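Local coordinates for acetyl-CoA acetyltransferase (Mycobacterium smegmatis, PDB 4EGV), which is a monomeric thiolase-like protein that may have acyltransferase activity, at residues N134-I139 with V280-K285. Residues are numbered along the deposited sequence; the frame is centred on the assembly and turned at random.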
ATOM      1  N   ASN A 134      -5.363  16.593  20.679  1.00 46.86           N
ATOM      2  CA  ASN A 134      -4.218  17.185  20.059  1.00 45.98           C
ATOM      3  C   ASN A 134      -4.676  18.389  19.261  1.00 45.43           C
ATOM      4  O   ASN A 134      -5.851  18.519  19.022  1.00 44.97           O
ATOM      5  CB  ASN A 134      -3.523  16.138  19.198  1.00 46.27           C
ATOM      6  CG  ASN A 134      -2.787  15.119  20.003  1.00 44.95           C
ATOM      7  OD1 ASN A 134      -1.695  15.336  20.389  1.00 43.87           O
ATOM      8  ND2 ASN A 134      -3.402  14.005  20.256  1.00 44.72           N
ATOM      9  N   ASP A 135      -3.761  19.267  18.872  1.00 45.12           N
ATOM     10  CA  ASP A 135      -4.090  20.512  18.178  1.00 45.15           C
ATOM     11  C   ASP A 135      -3.294  20.765  16.903  1.00 43.57           C
ATOM     12  O   ASP A 135      -3.795  21.136  15.916  1.00 43.14           O
ATOM     13  CB  ASP A 135      -3.901  21.706  19.109  1.00 46.32           C
ATOM     14  CG  ASP A 135      -4.959  21.815  20.168  1.00 49.36           C
ATOM     15  OD1 ASP A 135      -6.125  21.858  19.854  1.00 50.04           O
ATOM     16  OD2 ASP A 135      -4.616  21.874  21.320  1.00 51.52           O
ATOM     17  N   VAL A 136      -2.018  20.594  16.965  1.00 41.89           N
ATOM     18  CA  VAL A 136      -1.129  20.649  15.804  1.00 39.97           C
ATOM     19  C   VAL A 136      -0.190  19.443  15.735  1.00 38.71           C
ATOM     20  O   VAL A 136       0.595  19.187  16.642  1.00 37.74           O
ATOM     21  CB  VAL A 136      -0.304  21.942  15.743  1.00 39.99           C
ATOM     22  CG1 VAL A 136       0.451  22.048  14.423  1.00 38.53           C
ATOM     23  CG2 VAL A 136      -1.181  23.135  15.960  1.00 39.64           C
ATOM     24  N   VAL A 137      -0.282  18.715  14.638  1.00 37.06           N
ATOM     25  CA  VAL A 137       0.454  17.497  14.489  1.00 35.65           C
ATOM     26  C   VAL A 137       1.272  17.538  13.210  1.00 34.00           C
ATOM     27  O   VAL A 137       0.825  18.014  12.201  1.00 33.22           O
ATOM     28  CB  VAL A 137      -0.520  16.285  14.462  1.00 36.16           C
ATOM     29  CG1 VAL A 137       0.220  14.938  14.205  1.00 36.30           C
ATOM     30  CG2 VAL A 137      -1.346  16.229  15.739  1.00 35.32           C
ATOM     31  N   LEU A 138       2.488  17.031  13.281  1.00 32.53           N
ATOM     32  CA  LEU A 138       3.343  16.836  12.111  1.00 30.92           C
ATOM     33  C   LEU A 138       3.658  15.360  11.894  1.00 30.06           C
ATOM     34  O   LEU A 138       4.134  14.684  12.769  1.00 29.14           O
ATOM     35  CB  LEU A 138       4.656  17.648  12.212  1.00 30.91           C
ATOM     36  CG  LEU A 138       5.567  17.620  10.973  1.00 30.28           C
ATOM     37  CD1 LEU A 138       4.834  18.220   9.757  1.00 29.95           C
ATOM     38  CD2 LEU A 138       6.873  18.328  11.190  1.00 26.65           C
ATOM     39  N   ILE A 139       3.371  14.878  10.696  1.00 29.64           N
ATOM     40  CA  ILE A 139       3.662  13.530  10.284  1.00 29.52           C
ATOM     41  C   ILE A 139       4.777  13.537   9.223  1.00 28.54           C
ATOM     42  O   ILE A 139       4.844  14.441   8.403  1.00 28.22           O
ATOM     43  CB  ILE A 139       2.364  12.927   9.761  1.00 30.28           C
ATOM     44  CG1 ILE A 139       1.415  12.663  10.923  1.00 31.78           C
ATOM     45  CG2 ILE A 139       2.570  11.625   8.991  1.00 31.05           C
ATOM     46  CD1 ILE A 139      -0.035  12.503  10.473  1.00 34.69           C
ATOM     47  N   VAL A 280      -9.103  23.475  12.751  1.00 42.31           N
ATOM     48  CA  VAL A 280      -9.514  24.706  12.098  1.00 43.48           C
ATOM     49  C   VAL A 280      -9.305  25.966  12.992  1.00 44.18           C
ATOM     50  O   VAL A 280      -8.957  27.039  12.509  1.00 43.85           O
ATOM     51  CB  VAL A 280     -10.961  24.470  11.539  1.00 43.61           C
ATOM     52  CG1 VAL A 280     -11.900  25.645  11.658  1.00 43.91           C
ATOM     53  CG2 VAL A 280     -10.897  23.887  10.146  1.00 43.57           C
ATOM     54  N   GLU A 281      -9.475  25.800  14.293  1.00 45.36           N
ATOM     55  CA  GLU A 281      -9.180  26.810  15.277  1.00 47.23           C
ATOM     56  C   GLU A 281      -7.709  27.180  15.345  1.00 47.12           C
ATOM     57  O   GLU A 281      -7.361  28.342  15.438  1.00 47.20           O
ATOM     58  CB  GLU A 281      -9.629  26.326  16.634  1.00 48.10           C
ATOM     59  CG  GLU A 281      -9.446  27.325  17.763  1.00 53.00           C
ATOM     60  CD  GLU A 281      -9.753  26.725  19.140  1.00 59.46           C
ATOM     61  OE1 GLU A 281      -9.822  25.471  19.304  1.00 61.48           O
ATOM     62  OE2 GLU A 281      -9.941  27.518  20.074  1.00 60.55           O
ATOM     63  N   SER A 282      -6.834  26.195  15.317  1.00 47.30           N
ATOM     64  CA  SER A 282      -5.407  26.488  15.204  1.00 47.26           C
ATOM     65  C   SER A 282      -5.007  27.118  13.867  1.00 47.22           C
ATOM     66  O   SER A 282      -4.116  27.947  13.807  1.00 47.01           O
ATOM     67  CB  SER A 282      -4.575  25.245  15.456  1.00 46.96           C
ATOM     68  OG  SER A 282      -4.717  24.798  16.770  1.00 45.63           O
ATOM     69  N   ALA A 283      -5.691  26.749  12.801  1.00 47.58           N
ATOM     70  CA  ALA A 283      -5.430  27.336  11.499  1.00 48.65           C
ATOM     71  C   ALA A 283      -5.733  28.828  11.432  1.00 49.64           C
ATOM     72  O   ALA A 283      -5.034  29.562  10.777  1.00 49.16           O
ATOM     73  CB  ALA A 283      -6.172  26.587  10.432  1.00 48.24           C
ATOM     74  N   ARG A 284      -6.796  29.264  12.106  1.00 51.50           N
ATOM     75  CA  ARG A 284      -7.163  30.676  12.174  1.00 52.64           C
ATOM     76  C   ARG A 284      -6.195  31.462  13.071  1.00 53.34           C
ATOM     77  O   ARG A 284      -5.728  32.519  12.680  1.00 53.48           O
ATOM     78  CB  ARG A 284      -8.608  30.824  12.636  1.00 52.78           C
ATOM     79  CG  ARG A 284      -9.612  30.640  11.510  1.00 53.75           C
ATOM     80  CD  ARG A 284     -11.010  30.776  12.020  1.00 55.56           C
ATOM     81  NE  ARG A 284     -11.985  30.063  11.185  1.00 56.14           N
ATOM     82  CZ  ARG A 284     -12.787  29.071  11.621  1.00 55.91           C
ATOM     83  NH1 ARG A 284     -12.770  28.649  12.909  1.00 53.89           N
ATOM     84  NH2 ARG A 284     -13.638  28.520  10.768  1.00 53.80           N
ATOM     85  N   LYS A 285      -5.876  30.910  14.243  1.00 54.31           N
ATOM     86  CA  LYS A 285      -4.958  31.491  15.238  1.00 55.47           C
ATOM     87  C   LYS A 285      -3.574  31.792  14.699  1.00 55.19           C
ATOM     88  O   LYS A 285      -3.025  32.823  14.965  1.00 54.48           O
ATOM     89  CB  LYS A 285      -4.854  30.557  16.445  1.00 56.07           C
ATOM     90  CG  LYS A 285      -4.543  31.234  17.773  1.00 59.10           C
ATOM     91  CD  LYS A 285      -5.493  30.715  18.900  1.00 64.97           C
ATOM     92  CE  LYS A 285      -5.246  29.240  19.343  1.00 67.27           C
ATOM     93  NZ  LYS A 285      -4.074  29.142  20.254  1.00 67.49           N
TER
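Ser282, near the start of helix 280-286, bears the helix side of this contact and meets Asp135 and Val136 where strand 136-143 begins. Both side-chain atoms of the serine take part: CB of Ser282 lies 4.0 Å from CG2 of Val136, while OG of Ser282 stands 3.9 Å from the backbone O of Asp135. That second separation is too long for a hydrogen bond, and with only 95 Å² buried in total the touch is small and of van der Waals type. With chi1 of Val136 at -172°, CG1 is anti to the backbone N, which puts CG2 beside that N and anti to the carbonyl carbon, where it reaches CB and OG of Ser282. The hydroxyl of Ser282 is hydrogen-bonded instead to OG of Ser279, at the end of the preceding strand. Farther out, OD1 of Asp135 and OE1 of Glu281 are 5.2 Å apart, two exposed carboxylates that would probably repel each other mildly.

In the next shell, OD2 of Asp69 accepts a hydrogen bond from N of Val136 and a weak one from N of Asp135, fixing the backbone where the strand starts. Val136 also packs on Leu276 and Met278 of strand 271-279, and Ala283 touches Met278 too. Strand 136-143 pairs antiparallel with strand 271-279; the contact lies at the end of this pair, where the former begins and the latter runs on into helix 280-286, in a mixed sheet of the thiolase fold.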